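Local structure of petrobactin biosynthesis protein AsbB (Bacillus anthracis, 3TO3) at residues R29-S34 and Q98-F103; D119-E124 and Y163-K168; V425-V430 and P551-R556. The protein catalyses the ATP-dependent condensation of spermidine with citryl-spermidine intermediates, a step in the biosynthesis of the siderophore petrobactin in Bacillus anthracis. All coordinates share one frame; numbering follows the deposited sequence. Where two conformers were deposited one is given.

Interaction 1 (R29-S34 and Q98-F103)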
loop_
_atom_site.group_PDB
_atom_site.type_symbol
_atom_site.label_atom_id
_atom_site.label_comp_id
_atom_site.label_asym_id
_atom_site.label_seq_id
_atom_site.Cartn_x
_atom_site.Cartn_y
_atom_site.Cartn_z
ATOM N N ARG B 29 17.679 18.640 5.893
ATOM C CA ARG B 29 19.064 18.945 5.564
ATOM C C ARG B 29 19.585 18.018 4.449
ATOM O O ARG B 29 20.157 18.488 3.453
ATOM C CB ARG B 29 19.944 18.891 6.825
ATOM C CG ARG B 29 21.423 19.048 6.553
ATOM C CD ARG B 29 22.254 19.046 7.855
ATOM N NE ARG B 29 22.203 17.749 8.551
ATOM C CZ ARG B 29 22.683 16.600 8.061
ATOM N NH1 ARG B 29 23.249 16.563 6.863
ATOM N NH2 ARG B 29 22.588 15.472 8.758
ATOM N N GLN B 30 19.368 16.710 4.603
ATOM C CA GLN B 30 19.902 15.760 3.634
ATOM C C GLN B 30 19.158 16.005 2.308
ATOM O O GLN B 30 19.781 16.022 1.249
ATOM C CB GLN B 30 19.820 14.295 4.124
ATOM C CG GLN B 30 20.672 14.038 5.412
ATOM C CD GLN B 30 20.760 12.565 5.854
ATOM O OE1 GLN B 30 21.290 12.258 6.938
ATOM N NE2 GLN B 30 20.278 11.650 5.004
ATOM N N LEU B 31 17.852 16.285 2.382
ATOM C CA LEU B 31 17.075 16.601 1.166
ATOM C C LEU B 31 17.665 17.790 0.388
ATOM O O LEU B 31 17.919 17.690 -0.803
ATOM C CB LEU B 31 15.598 16.856 1.476
ATOM C CG LEU B 31 14.643 17.248 0.333
ATOM C CD1 LEU B 31 14.568 16.188 -0.765
ATOM C CD2 LEU B 31 13.252 17.486 0.894
ATOM N N VAL B 32 17.884 18.909 1.069
ATOM C CA VAL B 32 18.319 20.091 0.381
ATOM C C VAL B 32 19.732 19.858 -0.173
ATOM O O VAL B 32 20.004 20.177 -1.322
ATOM C CB VAL B 32 18.197 21.365 1.289
ATOM C CG1 VAL B 32 18.823 22.575 0.617
ATOM C CG2 VAL B 32 16.706 21.648 1.616
ATOM N N GLU B 33 20.602 19.252 0.629
ATOM C CA GLU B 33 21.948 18.887 0.183
ATOM C C GLU B 33 21.939 18.126 -1.114
ATOM O O GLU B 33 22.695 18.448 -2.035
ATOM C CB GLU B 33 22.711 18.081 1.252
ATOM C CG GLU B 33 23.063 18.937 2.456
ATOM C CD GLU B 33 23.759 18.179 3.596
ATOM O OE1 GLU B 33 23.936 16.933 3.501
ATOM O OE2 GLU B 33 24.135 18.852 4.599
ATOM N N SER B 34 21.079 17.124 -1.217
ATOM C CA SER B 34 21.107 16.328 -2.441
ATOM C C SER B 34 20.392 17.018 -3.615
ATOM O O SER B 34 20.799 16.823 -4.762
ATOM C CB SER B 34 20.623 14.880 -2.235
ATOM O OG SER B 34 19.246 14.842 -1.953
ATOM N N GLN B 98 8.348 23.913 8.563
ATOM C CA GLN B 98 7.772 22.778 9.291
ATOM C C GLN B 98 7.221 21.607 8.471
ATOM O O GLN B 98 6.950 20.528 9.008
ATOM C CB GLN B 98 6.640 23.286 10.159
ATOM C CG GLN B 98 6.865 24.671 10.659
ATOM C CD GLN B 98 6.847 24.697 12.146
ATOM O OE1 GLN B 98 5.920 25.246 12.749
ATOM N NE2 GLN B 98 7.849 24.062 12.763
ATOM N N SER B 99 7.074 21.805 7.176
ATOM C CA SER B 99 6.393 20.819 6.370
ATOM C C SER B 99 7.246 20.447 5.179
ATOM O O SER B 99 7.367 21.236 4.234
ATOM C CB SER B 99 5.076 21.418 5.858
ATOM O OG SER B 99 4.459 20.519 4.961
ATOM N N VAL B 100 7.758 19.221 5.177
ATOM C CA VAL B 100 8.572 18.774 4.075
ATOM C C VAL B 100 7.705 18.754 2.799
ATOM O O VAL B 100 8.166 19.116 1.717
ATOM C CB VAL B 100 9.260 17.409 4.376
ATOM C CG1 VAL B 100 8.273 16.277 4.303
ATOM C CG2 VAL B 100 10.368 17.159 3.405
ATOM N N ALA B 101 6.429 18.397 2.925
ATOM C CA ALA B 101 5.557 18.409 1.759
ATOM C C ALA B 101 5.448 19.808 1.141
ATOM O O ALA B 101 5.503 19.957 -0.089
ATOM C CB ALA B 101 4.147 17.851 2.098
ATOM N N GLN B 102 5.275 20.824 1.991
ATOM C CA GLN B 102 5.152 22.199 1.513
ATOM C C GLN B 102 6.441 22.682 0.837
ATOM O O GLN B 102 6.396 23.302 -0.249
ATOM C CB GLN B 102 4.748 23.162 2.654
ATOM C CG GLN B 102 4.281 24.534 2.172
ATOM C CD GLN B 102 4.127 25.552 3.297
ATOM O OE1 GLN B 102 4.207 25.213 4.487
ATOM N NE2 GLN B 102 3.900 26.820 2.920
ATOM N N PHE B 103 7.578 22.411 1.483
ATOM C CA PHE B 103 8.856 22.759 0.894
ATOM C C PHE B 103 8.904 22.156 -0.520
ATOM O O PHE B 103 9.106 22.866 -1.495
ATOM C CB PHE B 103 10.040 22.287 1.762
ATOM C CG PHE B 103 11.377 22.417 1.072
ATOM C CD1 PHE B 103 11.975 23.656 0.913
ATOM C CD2 PHE B 103 12.014 21.299 0.535
ATOM C CE1 PHE B 103 13.197 23.788 0.251
ATOM C CE2 PHE B 103 13.225 21.427 -0.135
ATOM C CZ PHE B 103 13.816 22.681 -0.277
#
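Phe103, Leu31 and Val32 carry this apolar helix-to-helix contact in the N-terminal part of AsbB. It joins the C-terminal half of helix 18-37 to the first turn of helix 100-110, and about half of the chain between them is strand, in an antiparallel sheet. Phe103 and Leu31 give the most surface. The Phe103 ring reaches across because its CG lies anti to the backbone N (chi1 170°). Its far end meets Val32, with CZ 3.6 Å from Val32 CG2. That methyl approaches the ring obliquely. Leu31 and Phe103 run past one another antiparallel, and Leu31 CD2 sits 4.0 Å from Phe103 CD2. The same Leu31 methyl also meets Val100 CG2 at 3.8 Å, so one branch bridges two residues of the second helix. All four residues are buried. Beyond the pair, Tyr68 packs edge-to-face with Phe103, and Phe121 and Leu125 of helix 115-138 cover Leu31. The second subunit lies close by, where its Lys359 packs on Ala101. The start of helix 100-110 is fixed by an N-cap: Gln102 N donates to Ser99 OG at 3.1 Å, with an N-H...O angle of 160°.

Interaction 2 (D119-E124 and Y163-K168)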
loop_
_atom_site.group_PDB
_atom_site.type_symbol
_atom_site.label_atom_id
_atom_site.label_comp_id
_atom_site.label_asym_id
_atom_site.label_seq_id
_atom_site.Cartn_x
_atom_site.Cartn_y
_atom_site.Cartn_z
ATOM N N ASP B 119 4.754 12.746 -5.322
ATOM C CA ASP B 119 3.907 12.278 -4.229
ATOM C C ASP B 119 4.507 11.090 -3.459
ATOM O O ASP B 119 4.539 11.115 -2.235
ATOM C CB ASP B 119 2.505 11.932 -4.750
ATOM C CG ASP B 119 1.792 13.147 -5.362
ATOM O OD1 ASP B 119 1.979 14.280 -4.833
ATOM O OD2 ASP B 119 1.051 12.961 -6.371
ATOM N N SER B 120 4.949 10.040 -4.154
ATOM C CA SER B 120 5.623 8.930 -3.474
ATOM C C SER B 120 6.828 9.365 -2.646
ATOM O O SER B 120 7.023 8.927 -1.513
ATOM C CB SER B 120 6.078 7.898 -4.495
ATOM O OG SER B 120 4.926 7.345 -5.078
ATOM N N PHE B 121 7.643 10.222 -3.232
ATOM C CA PHE B 121 8.843 10.705 -2.576
ATOM C C PHE B 121 8.493 11.464 -1.296
ATOM O O PHE B 121 9.109 11.236 -0.250
ATOM C CB PHE B 121 9.639 11.581 -3.543
ATOM C CG PHE B 121 10.988 12.001 -3.031
ATOM C CD1 PHE B 121 11.836 11.084 -2.426
ATOM C CD2 PHE B 121 11.420 13.299 -3.193
ATOM C CE1 PHE B 121 13.097 11.465 -1.969
ATOM C CE2 PHE B 121 12.670 13.696 -2.738
ATOM C CZ PHE B 121 13.519 12.765 -2.137
ATOM N N ILE B 122 7.499 12.349 -1.374
ATOM C CA ILE B 122 7.046 13.105 -0.198
ATOM C C ILE B 122 6.599 12.140 0.892
ATOM O O ILE B 122 6.952 12.322 2.069
ATOM C CB ILE B 122 5.863 14.014 -0.527
ATOM C CG1 ILE B 122 6.349 15.354 -1.074
ATOM C CG2 ILE B 122 5.022 14.264 0.715
ATOM C CD1 ILE B 122 5.298 16.050 -1.971
ATOM N N HIS B 123 5.854 11.099 0.486
ATOM C CA HIS B 123 5.349 10.075 1.405
ATOM C C HIS B 123 6.499 9.344 2.090
ATOM O O HIS B 123 6.444 9.086 3.276
ATOM C CB HIS B 123 4.477 9.050 0.674
ATOM C CG HIS B 123 3.893 8.002 1.572
ATOM N ND1 HIS B 123 3.175 8.309 2.706
ATOM C CD2 HIS B 123 3.898 6.652 1.489
ATOM C CE1 HIS B 123 2.759 7.195 3.279
ATOM N NE2 HIS B 123 3.185 6.174 2.562
ATOM N N GLU B 124 7.543 9.034 1.336
ATOM C CA GLU B 124 8.689 8.341 1.894
ATOM C C GLU B 124 9.466 9.192 2.855
ATOM O O GLU B 124 10.016 8.673 3.847
ATOM C CB GLU B 124 9.630 7.865 0.776
ATOM C CG GLU B 124 9.093 6.659 0.104
ATOM C CD GLU B 124 9.849 6.336 -1.158
ATOM O OE1 GLU B 124 11.109 6.411 -1.102
ATOM O OE2 GLU B 124 9.179 6.021 -2.188
ATOM N N TYR B 163 23.318 10.129 3.290
ATOM C CA TYR B 163 22.993 10.810 2.038
ATOM C C TYR B 163 21.504 10.816 1.707
ATOM O O TYR B 163 20.891 11.894 1.619
ATOM C CB TYR B 163 23.762 10.223 0.875
ATOM C CG TYR B 163 23.560 11.002 -0.387
ATOM C CD1 TYR B 163 24.444 12.006 -0.742
ATOM C CD2 TYR B 163 22.480 10.737 -1.234
ATOM C CE1 TYR B 163 24.267 12.726 -1.903
ATOM C CE2 TYR B 163 22.297 11.456 -2.390
ATOM C CZ TYR B 163 23.195 12.452 -2.724
ATOM O OH TYR B 163 23.049 13.181 -3.874
ATOM N N HIS B 164 20.934 9.624 1.505
ATOM C CA HIS B 164 19.537 9.502 1.063
ATOM C C HIS B 164 18.606 10.217 2.020
ATOM O O HIS B 164 18.539 9.861 3.187
ATOM C CB HIS B 164 19.081 8.035 0.946
ATOM C CG HIS B 164 19.738 7.284 -0.162
ATOM N ND1 HIS B 164 19.551 7.606 -1.489
ATOM C CD2 HIS B 164 20.558 6.203 -0.144
ATOM C CE1 HIS B 164 20.236 6.761 -2.241
ATOM N NE2 HIS B 164 20.848 5.896 -1.453
ATOM N N PRO B 165 17.870 11.225 1.520
ATOM C CA PRO B 165 16.988 11.948 2.444
ATOM C C PRO B 165 15.869 11.081 3.043
ATOM O O PRO B 165 15.509 11.315 4.207
ATOM C CB PRO B 165 16.478 13.131 1.614
ATOM C CG PRO B 165 16.843 12.802 0.184
ATOM C CD PRO B 165 18.032 11.928 0.236
ATOM N N SER B 166 15.332 10.087 2.343
ATOM C CA SER B 166 14.534 9.178 3.147
ATOM C C SER B 166 15.277 7.841 3.378
ATOM O O SER B 166 15.178 6.901 2.573
ATOM C CB SER B 166 13.201 8.931 2.431
ATOM O OG SER B 166 13.439 8.418 1.142
ATOM N N TYR B 167 15.892 7.736 4.553
ATOM C CA TYR B 167 16.726 6.599 4.930
ATOM C C TYR B 167 16.022 5.545 5.779
ATOM O O TYR B 167 16.591 4.502 6.087
ATOM C CB TYR B 167 17.944 7.146 5.712
ATOM C CG TYR B 167 17.609 8.177 6.807
ATOM C CD1 TYR B 167 17.208 7.769 8.077
ATOM C CD2 TYR B 167 17.655 9.543 6.558
ATOM C CE1 TYR B 167 16.893 8.688 9.079
ATOM C CE2 TYR B 167 17.343 10.477 7.559
ATOM C CZ TYR B 167 16.965 10.032 8.819
ATOM O OH TYR B 167 16.641 10.918 9.819
ATOM N N LYS B 168 14.876 5.940 6.309
ATOM C CA LYS B 168 13.889 5.153 7.062
ATOM C C LYS B 168 12.479 4.767 6.545
ATOM O O LYS B 168 11.610 4.480 7.370
ATOM C CB LYS B 168 13.918 5.482 8.557
ATOM C CG LYS B 168 14.151 4.238 9.412
ATOM C CD LYS B 168 14.559 4.636 10.823
ATOM C CE LYS B 168 16.058 4.482 11.012
ATOM N NZ LYS B 168 16.459 4.848 12.378
#
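Ser166 is the centre of the close part of this contact. Its CB points toward helix 115-138 and lies 3.5 Å from Glu124 O, where the two backbones come nearest. Ser166 OG sits between its own backbone N and carbonyl carbon (chi1 57°), which turns it to the Glu124 side chain. It lies 3.9 Å from Glu124 CB. The two polar ends pass without bonding, since Glu124 OE1 is 3.8 Å from Ser166 OG. Each is satisfied by another residue: Glu124 OE1 is hydrogen-bonded to Ser308 OG, and Ser166 OG to Arg576 NH2. The contact thus packs an irregular loop, within the IucA/IucC family region, against a long helix. Bound ATP is about 9 Å from the Ser166 side chain at the nearest atoms. The packing is looser at Phe121. Its ring meets the proline at the edge, where Pro165 CG lies 4.1 Å from Phe121 CZ and near the ring plane. The proline and phenylalanine side chains lie nearly perpendicular. Leu31 and Leu104 also pack on Phe121. Ser120, on the same helix, is exposed and His123 partly so; Asn258 of the second subunit packs on His123.

Interaction 3 (V425-V430 and P551-R556)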
loop_
_atom_site.group_PDB
_atom_site.type_symbol
_atom_site.label_atom_id
_atom_site.label_comp_id
_atom_site.label_asym_id
_atom_site.label_seq_id
_atom_site.Cartn_x
_atom_site.Cartn_y
_atom_site.Cartn_z
ATOM N N VAL B 425 40.084 -3.688 -1.528
ATOM C CA VAL B 425 39.010 -3.504 -2.479
ATOM C C VAL B 425 39.566 -2.995 -3.804
ATOM O O VAL B 425 39.197 -3.498 -4.862
ATOM C CB VAL B 425 37.943 -2.505 -1.973
ATOM C CG1 VAL B 425 36.872 -2.340 -3.019
ATOM C CG2 VAL B 425 37.330 -2.966 -0.640
ATOM N N ILE B 426 40.461 -2.006 -3.750
ATOM C CA ILE B 426 41.030 -1.418 -4.971
ATOM C C ILE B 426 41.934 -2.441 -5.659
ATOM O O ILE B 426 41.949 -2.563 -6.895
ATOM C CB ILE B 426 41.806 -0.098 -4.659
ATOM C CG1 ILE B 426 40.833 0.946 -4.120
ATOM C CG2 ILE B 426 42.490 0.452 -5.888
ATOM C CD1 ILE B 426 41.486 2.242 -3.655
ATOM N N HIS B 427 42.681 -3.189 -4.843
ATOM C CA HIS B 427 43.479 -4.278 -5.368
ATOM C C HIS B 427 42.658 -5.284 -6.190
ATOM O O HIS B 427 43.081 -5.685 -7.267
ATOM C CB HIS B 427 44.209 -4.999 -4.251
ATOM C CG HIS B 427 45.173 -6.022 -4.742
ATOM N ND1 HIS B 427 46.475 -5.714 -5.075
ATOM C CD2 HIS B 427 45.026 -7.349 -4.969
ATOM C CE1 HIS B 427 47.094 -6.812 -5.488
ATOM N NE2 HIS B 427 46.239 -7.818 -5.425
ATOM N N LEU B 428 41.502 -5.698 -5.659
ATOM C CA LEU B 428 40.563 -6.574 -6.354
ATOM C C LEU B 428 40.182 -6.004 -7.715
ATOM O O LEU B 428 40.120 -6.728 -8.709
ATOM C CB LEU B 428 39.286 -6.742 -5.522
ATOM C CG LEU B 428 39.308 -7.865 -4.499
ATOM C CD1 LEU B 428 38.054 -7.879 -3.652
ATOM C CD2 LEU B 428 39.478 -9.200 -5.234
ATOM N N VAL B 429 39.901 -4.705 -7.756
ATOM C CA VAL B 429 39.544 -4.050 -9.004
ATOM C C VAL B 429 40.689 -4.112 -10.015
ATOM O O VAL B 429 40.498 -4.529 -11.159
ATOM C CB VAL B 429 39.143 -2.573 -8.779
ATOM C CG1 VAL B 429 39.232 -1.781 -10.085
ATOM C CG2 VAL B 429 37.747 -2.500 -8.171
ATOM N N VAL B 430 41.884 -3.722 -9.587
ATOM C CA VAL B 430 43.007 -3.560 -10.531
ATOM C C VAL B 430 43.685 -4.871 -10.936
ATOM O O VAL B 430 44.047 -5.100 -12.106
ATOM C CB VAL B 430 44.046 -2.592 -9.955
ATOM C CG1 VAL B 430 45.192 -2.385 -10.932
ATOM C CG2 VAL B 430 43.375 -1.242 -9.529
ATOM N N PRO B 551 54.581 -3.523 -9.931
ATOM C CA PRO B 551 54.899 -2.900 -11.223
ATOM C C PRO B 551 54.106 -3.515 -12.378
ATOM O O PRO B 551 53.735 -2.818 -13.329
ATOM C CB PRO B 551 56.395 -3.217 -11.414
ATOM C CG PRO B 551 56.908 -3.481 -10.067
ATOM C CD PRO B 551 55.778 -4.069 -9.273
ATOM N N HIS B 552 53.870 -4.818 -12.314
ATOM C CA HIS B 552 53.104 -5.463 -13.371
ATOM C C HIS B 552 51.677 -4.875 -13.464
ATOM O O HIS B 552 50.982 -5.019 -14.473
ATOM C CB HIS B 552 53.097 -6.989 -13.195
ATOM C CG HIS B 552 52.328 -7.467 -12.001
ATOM N ND1 HIS B 552 52.904 -7.620 -10.758
ATOM C CD2 HIS B 552 51.032 -7.847 -11.868
ATOM C CE1 HIS B 552 51.992 -8.065 -9.909
ATOM N NE2 HIS B 552 50.849 -8.214 -10.556
ATOM N N LEU B 553 51.251 -4.189 -12.413
ATOM C CA LEU B 553 49.918 -3.606 -12.412
ATOM C C LEU B 553 49.899 -2.156 -12.883
ATOM O O LEU B 553 48.837 -1.555 -12.982
ATOM C CB LEU B 553 49.282 -3.733 -11.024
ATOM C CG LEU B 553 49.002 -5.174 -10.586
ATOM C CD1 LEU B 553 48.294 -5.239 -9.271
ATOM C CD2 LEU B 553 48.163 -5.868 -11.630
ATOM N N LYS B 554 51.063 -1.597 -13.196
ATOM C CA LYS B 554 51.146 -0.160 -13.442
ATOM C C LYS B 554 50.214 0.307 -14.539
ATOM O O LYS B 554 49.465 1.265 -14.356
ATOM C CB LYS B 554 52.568 0.263 -13.795
ATOM C CG LYS B 554 52.734 1.774 -13.933
ATOM C CD LYS B 554 54.165 2.120 -14.336
ATOM C CE LYS B 554 54.497 3.586 -14.118
ATOM N NZ LYS B 554 54.792 3.874 -12.683
ATOM N N ASP B 555 50.262 -0.355 -15.686
ATOM C CA ASP B 555 49.523 0.136 -16.846
ATOM C C ASP B 555 48.037 -0.101 -16.664
ATOM O O ASP B 555 47.214 0.620 -17.214
ATOM C CB ASP B 555 50.040 -0.485 -18.141
ATOM C CG ASP B 555 51.342 0.169 -18.628
ATOM O OD1 ASP B 555 51.560 1.365 -18.319
ATOM O OD2 ASP B 555 52.145 -0.502 -19.328
ATOM N N ARG B 556 47.708 -1.117 -15.879
ATOM C CA ARG B 556 46.327 -1.430 -15.541
ATOM C C ARG B 556 45.803 -0.363 -14.603
ATOM O O ARG B 556 44.686 0.120 -14.769
ATOM C CB ARG B 556 46.260 -2.763 -14.811
ATOM C CG ARG B 556 45.373 -3.823 -15.435
ATOM C CD ARG B 556 45.966 -5.172 -15.075
ATOM N NE ARG B 556 45.357 -6.296 -15.763
ATOM C CZ ARG B 556 44.332 -6.980 -15.285
ATOM N NH1 ARG B 556 43.798 -6.636 -14.126
ATOM N NH2 ARG B 556 43.844 -7.999 -15.972
#
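Helix 410-432 meets the start of helix 554-560 here, and Val430 is the main residue on its side. Its carbonyl oxygen receives the one hydrogen bond between the segments, from Arg556 NH1. The modelled distance from Arg556 NH1 to Val430 O is 2.5 Å, shorter than is usual, so its exact length is doubtful. Val430 O lies at the edge of the guanidinium, near its plane. An extended run from CG to NE carries the group to this oxygen. Arg556 NH2 bonds to Phe470 O, and the Phe470 ring makes a cation-pi contact with the same guanidinium, so several partners hold it. Both segments belong to the FhuF-like region of this IucA/IucC-family enzyme, where Phe547 of helix 532-547 also packs on Val430 and Leu553. The apolar part runs beside the bond. Val430 CG1, anti to its backbone N, lies 4.0 Å from Arg556 CB and 4.3 Å from Leu553 CB. Leu553 belongs to the short 3-10 turn before the helix. Its CD1 meets His427 CE1 at 4.3 Å, obliquely to the ring. Hydrogen bonds of His427 ND1 to His546 and of NE2 to Asp335 fix that imidazole.

Overall arrangement
Interactions 1 and 2 are neighbours, with centres 10 Å apart. They touch directly, as Pro165 packs on Leu31. Helices 100-110 and 115-138 follow each other in the chain. Interaction 3 is separate, its centre 42 Å from that of interaction 1 and 38 Å from that of interaction 2. It lies across the chain's centre from interaction 2. All three are largely buried, but Arg556 in interaction 3 is partly exposed. Their chemistry differs. Interaction 1 is purely apolar between helices. Interaction 2, near ATP, packs a helix on a loop, mixing an apolar pair with polar side chains whose bonds go to other residues. Interaction 3 alone has a hydrogen bond between its segments.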